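Local coordinates for protease (Actinomadura keratinilytica, PDB 8C4X), which is the inhibitor I9-type propeptide of a subtilisin-family (S8) protein, probably a serine endopeptidase, which the propeptide probably helps fold and keeps inhibited until the propeptide is removed, at residues 18-24 and 48-54. Numbering follows the deposited sequence.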
loop_
_atom_site.group_PDB
_atom_site.type_symbol
_atom_site.label_atom_id
_atom_site.label_comp_id
_atom_site.label_asym_id
_atom_site.label_seq_id
_atom_site.Cartn_x
_atom_site.Cartn_y
_atom_site.Cartn_z
ATOM N N GLN B 18 3.189 3.013 -7.622
ATOM C CA GLN B 18 3.761 3.111 -6.285
ATOM C C GLN B 18 2.647 3.453 -5.304
ATOM O O GLN B 18 1.839 4.347 -5.582
ATOM C CB GLN B 18 4.868 4.173 -6.261
ATOM C CG GLN B 18 5.758 4.138 -5.053
ATOM C CD GLN B 18 7.030 4.930 -5.280
ATOM O OE1 GLN B 18 7.934 4.479 -5.987
ATOM N NE2 GLN B 18 7.115 6.111 -4.670
ATOM N N TYR B 19 2.612 2.756 -4.160
ATOM C CA TYR B 19 1.447 2.785 -3.281
ATOM C C TYR B 19 1.852 2.838 -1.817
ATOM O O TYR B 19 2.935 2.397 -1.429
ATOM C CB TYR B 19 0.535 1.555 -3.508
ATOM C CG TYR B 19 0.130 1.444 -4.946
ATOM C CD1 TYR B 19 -0.987 2.122 -5.425
ATOM C CD2 TYR B 19 0.905 0.722 -5.837
ATOM C CE1 TYR B 19 -1.346 2.048 -6.767
ATOM C CE2 TYR B 19 0.566 0.643 -7.179
ATOM C CZ TYR B 19 -0.559 1.304 -7.633
ATOM O OH TYR B 19 -0.890 1.220 -8.964
ATOM N N ILE B 20 0.959 3.416 -1.017
ATOM C CA ILE B 20 0.990 3.334 0.438
ATOM C C ILE B 20 -0.135 2.403 0.862
ATOM O O ILE B 20 -1.295 2.631 0.508
ATOM C CB ILE B 20 0.799 4.716 1.081
ATOM C CG1 ILE B 20 1.948 5.655 0.712
ATOM C CG2 ILE B 20 0.658 4.605 2.592
ATOM C CD1 ILE B 20 1.612 7.107 0.959
ATOM N N VAL B 21 0.197 1.388 1.658
ATOM C CA VAL B 21 -0.760 0.370 2.082
ATOM C C VAL B 21 -0.841 0.385 3.602
ATOM O O VAL B 21 0.194 0.388 4.279
ATOM C CB VAL B 21 -0.339 -1.023 1.580
ATOM C CG1 VAL B 21 -1.349 -2.083 2.036
ATOM C CG2 VAL B 21 -0.187 -1.020 0.065
ATOM N N THR B 22 -2.055 0.401 4.146
ATOM C CA THR B 22 -2.178 0.217 5.585
ATOM C C THR B 22 -2.958 -1.055 5.868
ATOM O O THR B 22 -3.809 -1.480 5.076
ATOM C CB THR B 22 -2.833 1.408 6.331
ATOM O OG1 THR B 22 -4.251 1.391 6.168
ATOM C CG2 THR B 22 -2.267 2.749 5.859
ATOM N N LEU B 23 -2.599 -1.674 6.983
ATOM C CA LEU B 23 -3.131 -2.955 7.413
ATOM C C LEU B 23 -3.948 -2.754 8.683
ATOM O O LEU B 23 -3.704 -1.823 9.454
ATOM C CB LEU B 23 -1.995 -3.952 7.664
ATOM C CG LEU B 23 -1.010 -4.094 6.496
ATOM C CD1 LEU B 23 0.112 -5.116 6.782
ATOM C CD2 LEU B 23 -1.745 -4.455 5.217
ATOM N N LYS B 24 -4.921 -3.636 8.892
ATOM C CA LYS B 24 -5.796 -3.519 10.047
ATOM C C LYS B 24 -5.005 -3.697 11.340
ATOM O O LYS B 24 -3.896 -4.239 11.359
ATOM C CB LYS B 24 -6.923 -4.548 9.956
ATOM C CG LYS B 24 -7.853 -4.308 8.773
ATOM C CD LYS B 24 -8.958 -5.354 8.689
ATOM C CE LYS B 24 -9.840 -5.123 7.471
ATOM N NZ LYS B 24 -10.926 -6.142 7.373
ATOM N N LEU B 48 1.674 4.760 11.219
ATOM C CA LEU B 48 0.748 3.955 10.446
ATOM C C LEU B 48 1.142 2.510 10.678
ATOM O O LEU B 48 2.295 2.210 11.000
ATOM C CB LEU B 48 0.816 4.236 8.945
ATOM C CG LEU B 48 0.292 5.537 8.378
ATOM C CD1 LEU B 48 0.548 5.549 6.872
ATOM C CD2 LEU B 48 -1.194 5.678 8.701
ATOM N N ASN B 49 0.181 1.615 10.496
ATOM C CA ASN B 49 0.478 0.190 10.391
ATOM C C ASN B 49 0.475 -0.101 8.899
ATOM O O ASN B 49 -0.565 -0.377 8.312
ATOM C CB ASN B 49 -0.553 -0.650 11.136
ATOM C CG ASN B 49 -0.117 -2.091 11.295
ATOM O OD1 ASN B 49 1.058 -2.366 11.541
ATOM N ND2 ASN B 49 -1.066 -3.022 11.171
ATOM N N GLY B 50 1.631 0.018 8.258
ATOM C CA GLY B 50 1.597 -0.045 6.813
ATOM C C GLY B 50 2.976 -0.012 6.207
ATOM O O GLY B 50 3.990 -0.175 6.888
ATOM N N PHE B 51 2.994 0.217 4.901
ATOM C CA PHE B 51 4.239 0.207 4.150
ATOM C C PHE B 51 3.996 0.917 2.832
ATOM O O PHE B 51 2.854 1.189 2.450
ATOM C CB PHE B 51 4.745 -1.228 3.917
ATOM C CG PHE B 51 3.802 -2.085 3.104
ATOM C CD1 PHE B 51 2.796 -2.821 3.724
ATOM C CD2 PHE B 51 3.928 -2.159 1.720
ATOM C CE1 PHE B 51 1.917 -3.611 2.982
ATOM C CE2 PHE B 51 3.058 -2.956 0.961
ATOM C CZ PHE B 51 2.055 -3.689 1.598
ATOM N N SER B 52 5.084 1.218 2.141
ATOM C CA SER B 52 5.006 1.730 0.784
ATOM C C SER B 52 5.822 0.819 -0.119
ATOM O O SER B 52 6.804 0.209 0.320
ATOM C CB SER B 52 5.497 3.194 0.684
ATOM O OG SER B 52 6.850 3.323 1.078
ATOM N N ALA B 53 5.402 0.721 -1.375
ATOM C CA ALA B 53 6.077 -0.190 -2.287
ATOM C C ALA B 53 5.647 0.098 -3.712
ATOM O O ALA B 53 4.566 0.642 -3.965
ATOM C CB ALA B 53 5.782 -1.653 -1.936
ATOM N N LYS B 54 6.516 -0.281 -4.640
ATOM C CA LYS B 54 6.116 -0.428 -6.027
ATOM C C LYS B 54 5.344 -1.732 -6.164
ATOM O O LYS B 54 5.750 -2.756 -5.608
ATOM C CB LYS B 54 7.336 -0.430 -6.944
ATOM C CG LYS B 54 7.991 0.938 -7.070
ATOM C CD LYS B 54 8.730 1.092 -8.383
ATOM C CE LYS B 54 9.402 2.462 -8.475
ATOM N NZ LYS B 54 8.410 3.584 -8.561
#
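Strands 18-23 and 50-54 run antiparallel as inner neighbours in the open-faced, ferredoxin-like α+β sandwich (β-α-β-β-α-β) of the inhibitor I9 propeptide, whose two helices cover one side of the sheet. Two reciprocal pairs of hydrogen bonds carry most of the pairing: Y19 N gives to A53 O (2.9 Å) and A53 N to Y19 O (3.0 Å), then V21 N gives to F51 O (2.8 Å) and F51 N to V21 O (2.9 Å). L23 N, hydrogen-bonded to N49 O at 2.8 Å, extends the pattern past the end of strand 50-54. There the N49 carboxamide takes over: its ND2 reaches back to L23 O (3.4 Å) and K24 O (3.1 Å), both weak hydrogen bonds, while its stronger partner is the carbonyl of V27. Q18, I20 and T22 make backbone hydrogen bonds with D75, E73, and both A70 and S71 of strand 69-76, so strand 18-23 is bonded along both edges.

Q18, I20, T22, S52 and K54 lie on the face away from the helices. Here Q18 OE1 accepts hydrogen bonds from K54 NZ (2.8 Å) and Q41, Q18 NE2 donates to D75, and T22 OG1 hydrogen-bonds with S71. Y19, V21, F51 and A53 occupy the other, apolar face, where Y19 and V21 meet helix 57-64 and F51 meets helix 29-36. G50 and T22 lie 4.0 Å apart at CA; a CB on G50 would clash with V21 O at 2.2 Å. Beside it, V21 CB sits over the F51 ring in a CH-pi contact, 3.8 Å from the centroid.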